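Local coordinates for uncharacterized CBS-domain protein (Klebsiella pneumoniae subsp. pneumoniae, PDB 3HF7) that is of unknown function but binds AMP through its pair of CBS domains, the soluble part of a predicted membrane protein of the UPF0053 family, at residues A48-R53 with A75-I79; I79-E84 with V102-E108. All coordinates share one frame; numbering follows the deposited sequence.

Interaction 1. Residues A48-R53 with A75-I79; sequences AISMLR and AADEI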
ATOM      1  N   ALA A  48       1.658   2.726   9.971  1.00 27.52           N
ATOM      2  CA  ALA A  48       2.029   2.111   8.702  1.00 27.16           C
ATOM      3  C   ALA A  48       3.540   2.179   8.522  1.00 27.24           C
ATOM      4  O   ALA A  48       4.170   3.201   8.784  1.00 27.51           O
ATOM      5  CB  ALA A  48       1.336   2.793   7.564  1.00 27.03           C
ATOM      6  N   ILE A  49       4.123   1.076   8.081  1.00 27.33           N
ATOM      7  CA  ILE A  49       5.573   0.984   7.987  1.00 27.52           C
ATOM      8  C   ILE A  49       6.092   0.958   6.545  1.00 27.58           C
ATOM      9  O   ILE A  49       6.996   1.716   6.189  1.00 28.10           O
ATOM     10  CB  ILE A  49       6.097  -0.240   8.745  1.00 27.26           C
ATOM     11  CG1 ILE A  49       5.609  -0.176  10.186  1.00 26.94           C
ATOM     12  CG2 ILE A  49       7.622  -0.313   8.638  1.00 27.48           C
ATOM     13  CD1 ILE A  49       6.574  -0.722  11.190  1.00 27.82           C
ATOM     14  N   SER A  50       5.519   0.087   5.722  1.00 27.48           N
ATOM     15  CA  SER A  50       5.977  -0.072   4.356  1.00 26.95           C
ATOM     16  C   SER A  50       4.909  -0.675   3.463  1.00 26.45           C
ATOM     17  O   SER A  50       3.873  -1.151   3.929  1.00 26.13           O
ATOM     18  CB  SER A  50       7.236  -0.931   4.342  1.00 27.13           C
ATOM     19  OG  SER A  50       7.049  -2.066   5.163  1.00 28.09           O
ATOM     20  N   MET A  51       5.161  -0.623   2.159  1.00 26.37           N
ATOM     21  CA  MET A  51       4.266  -1.215   1.179  1.00 26.11           C
ATOM     22  C   MET A  51       5.001  -2.401   0.564  1.00 26.54           C
ATOM     23  O   MET A  51       6.136  -2.260   0.105  1.00 27.17           O
ATOM     24  CB  MET A  51       3.873  -0.174   0.130  1.00 24.92           C
ATOM     25  CG  MET A  51       2.808  -0.624  -0.822  1.00 23.05           C
ATOM     26  SD  MET A  51       1.145  -0.645  -0.122  1.00 22.83           S
ATOM     27  CE  MET A  51       0.923   1.108   0.236  1.00 20.94           C
ATOM     28  N   LEU A  52       4.374  -3.573   0.590  1.00 26.99           N
ATOM     29  CA  LEU A  52       5.059  -4.814   0.236  1.00 27.53           C
ATOM     30  C   LEU A  52       4.455  -5.351  -1.031  1.00 27.54           C
ATOM     31  O   LEU A  52       3.230  -5.536  -1.106  1.00 27.14           O
ATOM     32  CB  LEU A  52       4.902  -5.837   1.372  1.00 27.98           C
ATOM     33  CG  LEU A  52       5.759  -7.109   1.552  1.00 28.38           C
ATOM     34  CD1 LEU A  52       4.996  -8.374   1.188  1.00 28.31           C
ATOM     35  CD2 LEU A  52       7.116  -7.059   0.844  1.00 29.01           C
ATOM     36  N   ARG A  53       5.303  -5.571  -2.038  1.00 27.72           N
ATOM     37  CA  ARG A  53       4.826  -6.179  -3.267  1.00 27.80           C
ATOM     38  C   ARG A  53       4.717  -7.643  -2.985  1.00 27.82           C
ATOM     39  O   ARG A  53       5.717  -8.314  -2.746  1.00 27.79           O
ATOM     40  CB  ARG A  53       5.765  -5.896  -4.425  1.00 27.93           C
ATOM     41  CG  ARG A  53       5.750  -4.442  -4.788  1.00 28.28           C
ATOM     42  CD  ARG A  53       6.800  -4.081  -5.787  1.00 29.95           C
ATOM     43  NE  ARG A  53       8.088  -3.870  -5.143  1.00 32.03           N
ATOM     44  CZ  ARG A  53       9.117  -4.710  -5.251  1.00 34.28           C
ATOM     45  NH1 ARG A  53       9.004  -5.813  -5.987  1.00 33.82           N
ATOM     46  NH2 ARG A  53      10.266  -4.441  -4.628  1.00 35.00           N
ATOM     47  N   ALA A  75      12.160  -6.324   2.122  1.00 27.65           N
ATOM     48  CA  ALA A  75      11.658  -6.496   0.768  1.00 27.29           C
ATOM     49  C   ALA A  75      10.564  -5.487   0.445  1.00 27.61           C
ATOM     50  O   ALA A  75      10.287  -5.217  -0.728  1.00 27.89           O
ATOM     51  CB  ALA A  75      11.134  -7.900   0.587  1.00 26.88           C
ATOM     52  N   ALA A  76       9.926  -4.953   1.485  1.00 27.75           N
ATOM     53  CA  ALA A  76       8.886  -3.941   1.317  1.00 27.61           C
ATOM     54  C   ALA A  76       9.517  -2.594   0.962  1.00 27.42           C
ATOM     55  O   ALA A  76      10.696  -2.367   1.242  1.00 27.24           O
ATOM     56  CB  ALA A  76       8.049  -3.838   2.560  1.00 27.27           C
ATOM     57  N   ASP A  77       8.735  -1.738   0.308  1.00 27.49           N
ATOM     58  CA  ASP A  77       9.163  -0.386  -0.074  1.00 27.84           C
ATOM     59  C   ASP A  77       8.520   0.629   0.833  1.00 27.86           C
ATOM     60  O   ASP A  77       7.408   0.426   1.340  1.00 27.42           O
ATOM     61  CB  ASP A  77       8.729  -0.069  -1.492  1.00 27.81           C
ATOM     62  CG  ASP A  77       9.062  -1.175  -2.453  1.00 29.82           C
ATOM     63  OD1 ASP A  77      10.275  -1.346  -2.759  1.00 31.32           O
ATOM     64  OD2 ASP A  77       8.117  -1.871  -2.898  1.00 30.51           O
ATOM     65  N   GLU A  78       9.201   1.750   1.016  1.00 28.01           N
ATOM     66  CA  GLU A  78       8.623   2.804   1.810  1.00 28.08           C
ATOM     67  C   GLU A  78       7.306   3.222   1.205  1.00 27.46           C
ATOM     68  O   GLU A  78       7.135   3.187  -0.001  1.00 26.97           O
ATOM     69  CB  GLU A  78       9.577   3.974   1.913  1.00 28.39           C
ATOM     70  CG  GLU A  78      10.263   4.016   3.260  1.00 30.95           C
ATOM     71  CD  GLU A  78      11.409   3.031   3.370  1.00 34.12           C
ATOM     72  OE1 GLU A  78      11.328   2.104   4.204  1.00 37.50           O
ATOM     73  OE2 GLU A  78      12.403   3.184   2.634  1.00 35.96           O
ATOM     74  N   ILE A  79       6.357   3.579   2.053  1.00 27.41           N
ATOM     75  CA  ILE A  79       5.078   4.030   1.561  1.00 27.54           C
ATOM     76  C   ILE A  79       5.218   5.393   0.855  1.00 28.26           C
ATOM     77  O   ILE A  79       5.970   6.274   1.307  1.00 28.77           O
ATOM     78  CB  ILE A  79       4.095   4.127   2.710  1.00 27.21           C
ATOM     79  CG1 ILE A  79       3.967   2.754   3.367  1.00 26.87           C
ATOM     80  CG2 ILE A  79       2.757   4.638   2.227  1.00 26.89           C
ATOM     81  CD1 ILE A  79       3.075   2.726   4.581  1.00 24.08           C
TER
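Met-51 and Asp-77 pair backbone to backbone as one antiparallel, hydrogen-bonded bridge, the point at which the linker 75-79 is pinned to the edge strand 48-53. The bond from Met-51 N to Asp-77 O is almost straight (174°), and Asp-77 N returns a bond of 2.7 Å to Met-51 O. It is the only bridge between these two segments.

Close packing gathers around this bridge. The methyl of Ala-76 points at the strand and sits 3.3 Å from Ser-50 OG, while Leu-52 lays CD2 over the backbone of Ala-76, 3.6 Å from its N. Toward the other end of the linker, Ile-79 carries CG1 beside the backbone N (chi1 -59°), which lays its long branch along the strand: CG1 rests against the main chain of Ser-50, and CD1 ends 3.5 Å from Ala-48 CB. Beyond the strand, Ser-50 and Ala-76 both touch Leu-40 of strand 37-41, next to the classic beta bulge at Ile-49 and Ser-50.

The looser flank is polar. Arg-53, the N-cap residue of helix 54-61, crosses Asp-77 at about a right angle with its chain bent at chi3, so that NE meets Asp-77 OD2 at 3.0 Å in a salt bridge. The oxygen offers its syn lone pair, and the guanidinium and carboxylate planes lie only 26° apart. NH2 stands farther off, 3.6 Å from Asp-77 OD1, so between these two side chains the bond runs through NE, with OD2 slightly out of the guanidinium plane. Arg-53 also touches Arg-37, an AMP-binding residue. The negative charge of Asp-77 would therefore be expected to offset part of the positive charge gathered there, beside the nucleotide pocket.

Interaction 2. Residues I79-E84 with V102-E108; sequences IYFVPE and VGLVVDE
Phe-81 and Leu-104 lie side by side and point the same way from neighbouring parallel strands, with Phe-81 CE1 3.8 Å from Leu-104 CB. The phenyl ring has CG placed beside its backbone N (chi1 -74°); Ile-79 CG2 then lies 3.6 Å above one ring face, offset toward the rim. That same methyl reaches Leu-104 CG at 3.6 Å from an oblique direction, so one branch of Ile-79 packs on both the ring and the leucine. Two residues beyond Leu-104, Val-106 brings CB near Phe-81 CD1.

On the other side of the sheet, Tyr-80 swings its ring away from its backbone N (chi1 173°) and brings the ring edge, in plane, to Val-102 O, which is 3.6 Å from Tyr-80 CD2. Its hydroxyl is hydrogen-bonded to Gln-91 of helix 88-98, and the ring meets that of Phe-95. This helix is the crossover of a beta-alpha-beta unit, as in the CBS fold, joining strand 81-83 to its parallel neighbour 102-106.

The backbone keeps the side chains in step. Tyr-80 O accepts from Leu-104 N, Val-82 N gives to Leu-104 O, and Val-82 O accepts from Val-106 N. The fourth bond, Glu-84 N to Val-106 O at 2.8 Å, is more bent (136°). Val-82 and Val-105 share the sheet face opposite Phe-81 and Leu-104, where Val-105 CG1 reaches along to Glu-84 CA at 3.8 Å and Val-82 touches Gln-91. At the exposed end, Glu-84 OE2 comes within 4.3 Å of Glu-108 OE1, a loose approach of like charges, with Glu-108 in an unusual conformation that makes its exact position doubtful.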
ATOM      1  N   ILE A  79       6.357   3.579   2.053  1.00 27.41           N
ATOM      2  CA  ILE A  79       5.078   4.030   1.561  1.00 27.54           C
ATOM      3  C   ILE A  79       5.218   5.393   0.855  1.00 28.26           C
ATOM      4  O   ILE A  79       5.970   6.274   1.307  1.00 28.77           O
ATOM      5  CB  ILE A  79       4.095   4.127   2.710  1.00 27.21           C
ATOM      6  CG1 ILE A  79       3.967   2.754   3.367  1.00 26.87           C
ATOM      7  CG2 ILE A  79       2.757   4.638   2.227  1.00 26.89           C
ATOM      8  CD1 ILE A  79       3.075   2.726   4.581  1.00 24.08           C
ATOM      9  N   TYR A  80       4.522   5.547  -0.269  1.00 28.27           N
ATOM     10  CA  TYR A  80       4.360   6.849  -0.902  1.00 28.55           C
ATOM     11  C   TYR A  80       3.104   7.540  -0.370  1.00 28.81           C
ATOM     12  O   TYR A  80       1.995   6.985  -0.457  1.00 28.72           O
ATOM     13  CB  TYR A  80       4.263   6.677  -2.413  1.00 28.76           C
ATOM     14  CG  TYR A  80       3.915   7.922  -3.204  1.00 28.83           C
ATOM     15  CD1 TYR A  80       4.635   9.117  -3.052  1.00 29.70           C
ATOM     16  CD2 TYR A  80       2.898   7.892  -4.146  1.00 29.60           C
ATOM     17  CE1 TYR A  80       4.321  10.264  -3.810  1.00 29.33           C
ATOM     18  CE2 TYR A  80       2.578   9.023  -4.901  1.00 30.00           C
ATOM     19  CZ  TYR A  80       3.287  10.200  -4.732  1.00 30.15           C
ATOM     20  OH  TYR A  80       2.942  11.300  -5.502  1.00 32.25           O
ATOM     21  N   PHE A  81       3.282   8.748   0.175  1.00 28.91           N
ATOM     22  CA  PHE A  81       2.180   9.485   0.812  1.00 28.69           C
ATOM     23  C   PHE A  81       1.661  10.636  -0.018  1.00 28.98           C
ATOM     24  O   PHE A  81       2.438  11.445  -0.514  1.00 29.70           O
ATOM     25  CB  PHE A  81       2.604   9.975   2.186  1.00 28.39           C
ATOM     26  CG  PHE A  81       2.667   8.885   3.202  1.00 27.60           C
ATOM     27  CD1 PHE A  81       1.491   8.265   3.644  1.00 26.36           C
ATOM     28  CD2 PHE A  81       3.893   8.451   3.692  1.00 26.77           C
ATOM     29  CE1 PHE A  81       1.529   7.253   4.569  1.00 25.34           C
ATOM     30  CE2 PHE A  81       3.946   7.422   4.622  1.00 26.51           C
ATOM     31  CZ  PHE A  81       2.759   6.831   5.066  1.00 26.57           C
ATOM     32  N   VAL A  82       0.338  10.688  -0.160  1.00 29.02           N
ATOM     33  CA  VAL A  82      -0.375  11.689  -0.967  1.00 28.73           C
ATOM     34  C   VAL A  82      -1.286  12.516  -0.058  1.00 28.71           C
ATOM     35  O   VAL A  82      -2.150  11.950   0.614  1.00 28.64           O
ATOM     36  CB  VAL A  82      -1.286  10.996  -2.013  1.00 28.63           C
ATOM     37  CG1 VAL A  82      -2.137  12.013  -2.775  1.00 28.46           C
ATOM     38  CG2 VAL A  82      -0.463  10.161  -2.963  1.00 29.21           C
ATOM     39  N   PRO A  83      -1.131  13.852  -0.050  1.00 28.66           N
ATOM     40  CA  PRO A  83      -2.028  14.660   0.787  1.00 28.57           C
ATOM     41  C   PRO A  83      -3.507  14.423   0.474  1.00 28.59           C
ATOM     42  O   PRO A  83      -3.864  14.098  -0.665  1.00 28.76           O
ATOM     43  CB  PRO A  83      -1.641  16.098   0.432  1.00 28.41           C
ATOM     44  CG  PRO A  83      -0.250  16.006  -0.065  1.00 28.46           C
ATOM     45  CD  PRO A  83      -0.166  14.687  -0.785  1.00 28.70           C
ATOM     46  N   GLU A  84      -4.350  14.559   1.492  1.00 28.41           N
ATOM     47  CA  GLU A  84      -5.793  14.540   1.306  1.00 28.53           C
ATOM     48  C   GLU A  84      -6.221  15.629   0.324  1.00 27.93           C
ATOM     49  O   GLU A  84      -5.747  16.763   0.395  1.00 27.55           O
ATOM     50  CB  GLU A  84      -6.492  14.735   2.659  1.00 28.95           C
ATOM     51  CG  GLU A  84      -7.928  15.252   2.595  1.00 30.85           C
ATOM     52  CD  GLU A  84      -8.034  16.784   2.706  1.00 34.48           C
ATOM     53  OE1 GLU A  84      -8.672  17.410   1.818  1.00 34.84           O
ATOM     54  OE2 GLU A  84      -7.495  17.365   3.688  1.00 36.29           O
ATOM     55  N   VAL A 102       1.187   3.214  -6.344  1.00 24.32           N
ATOM     56  CA  VAL A 102       0.275   3.149  -5.206  1.00 23.00           C
ATOM     57  C   VAL A 102       0.662   4.175  -4.141  1.00 22.46           C
ATOM     58  O   VAL A 102       1.840   4.426  -3.878  1.00 22.11           O
ATOM     59  CB  VAL A 102       0.235   1.741  -4.582  1.00 22.88           C
ATOM     60  CG1 VAL A 102      -0.588   1.744  -3.306  1.00 23.30           C
ATOM     61  CG2 VAL A 102      -0.377   0.752  -5.543  1.00 23.04           C
ATOM     62  N   GLY A 103      -0.348   4.780  -3.532  1.00 21.94           N
ATOM     63  CA  GLY A 103      -0.100   5.775  -2.523  1.00 21.48           C
ATOM     64  C   GLY A 103      -1.086   5.628  -1.402  1.00 21.06           C
ATOM     65  O   GLY A 103      -2.195   5.125  -1.595  1.00 20.94           O
ATOM     66  N   LEU A 104      -0.661   6.048  -0.221  1.00 20.85           N
ATOM     67  CA  LEU A 104      -1.556   6.144   0.912  1.00 20.62           C
ATOM     68  C   LEU A 104      -1.944   7.593   1.048  1.00 20.82           C
ATOM     69  O   LEU A 104      -1.065   8.477   1.096  1.00 20.85           O
ATOM     70  CB  LEU A 104      -0.887   5.630   2.185  1.00 20.24           C
ATOM     71  CG  LEU A 104      -0.801   4.099   2.242  1.00 19.39           C
ATOM     72  CD1 LEU A 104      -0.470   3.668   3.658  1.00 20.27           C
ATOM     73  CD2 LEU A 104      -2.096   3.446   1.771  1.00 18.76           C
ATOM     74  N   VAL A 105      -3.261   7.831   1.066  1.00 21.30           N
ATOM     75  CA  VAL A 105      -3.797   9.185   1.222  1.00 22.10           C
ATOM     76  C   VAL A 105      -3.798   9.587   2.679  1.00 22.65           C
ATOM     77  O   VAL A 105      -4.326   8.885   3.535  1.00 22.42           O
ATOM     78  CB  VAL A 105      -5.220   9.341   0.662  1.00 22.04           C
ATOM     79  CG1 VAL A 105      -5.798  10.722   1.036  1.00 22.16           C
ATOM     80  CG2 VAL A 105      -5.197   9.162  -0.849  1.00 22.35           C
ATOM     81  N   VAL A 106      -3.209  10.743   2.939  1.00 23.83           N
ATOM     82  CA  VAL A 106      -2.942  11.146   4.294  1.00 24.69           C
ATOM     83  C   VAL A 106      -3.370  12.579   4.623  1.00 25.17           C
ATOM     84  O   VAL A 106      -3.287  13.499   3.813  1.00 25.36           O
ATOM     85  CB  VAL A 106      -1.464  10.863   4.657  1.00 24.61           C
ATOM     86  CG1 VAL A 106      -0.631  12.129   4.602  1.00 24.62           C
ATOM     87  CG2 VAL A 106      -1.380  10.214   6.008  1.00 24.20           C
ATOM     88  N   ASP A 107      -3.852  12.701   5.845  1.00 26.01           N
ATOM     89  CA  ASP A 107      -4.236  13.921   6.509  1.00 26.44           C
ATOM     90  C   ASP A 107      -3.092  14.875   6.678  1.00 26.62           C
ATOM     91  O   ASP A 107      -1.942  14.507   6.461  1.00 26.74           O
ATOM     92  CB  ASP A 107      -4.548  13.495   7.918  1.00 26.85           C
ATOM     93  CG  ASP A 107      -5.726  14.138   8.443  1.00 28.47           C
ATOM     94  OD1 ASP A 107      -6.705  14.246   7.678  1.00 29.68           O
ATOM     95  OD2 ASP A 107      -5.682  14.515   9.631  1.00 32.53           O
ATOM     96  N   GLU A 108      -3.392  16.078   7.159  1.00 26.99           N
ATOM     97  CA  GLU A 108      -2.335  16.963   7.630  1.00 27.56           C
ATOM     98  C   GLU A 108      -1.960  16.597   9.054  1.00 27.43           C
ATOM     99  O   GLU A 108      -1.026  17.156   9.618  1.00 27.62           O
ATOM    100  CB  GLU A 108      -2.751  18.417   7.577  1.00 28.03           C
ATOM    101  CG  GLU A 108      -4.091  18.615   6.939  1.00 30.29           C
ATOM    102  CD  GLU A 108      -5.182  18.718   7.963  1.00 32.44           C
ATOM    103  OE1 GLU A 108      -6.361  18.828   7.562  1.00 34.52           O
ATOM    104  OE2 GLU A 108      -4.858  18.712   9.169  1.00 32.72           O
TER

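How the interactions relate
Interactions 1 and 2 follow one another along the chain and meet at Ile-79, the last residue of the linker 75-79 and the first of the segment 79-84. Their centres are 13 Å apart, yet they touch directly: Met-51 CE packs 3.9 Å from Val-102 CG1 and 4.0 Å from Leu-104 CG, joining strand 48-53 of one sheet to strand 102-106 of the other. AMP lies beside this seam, with the side chain of Met-51 about 5 Å and that of Val-102 about 6 Å from the nucleotide. Arg-37 of the pocket touches Met-51 and is about 4 Å from Val-102, side chain to side chain.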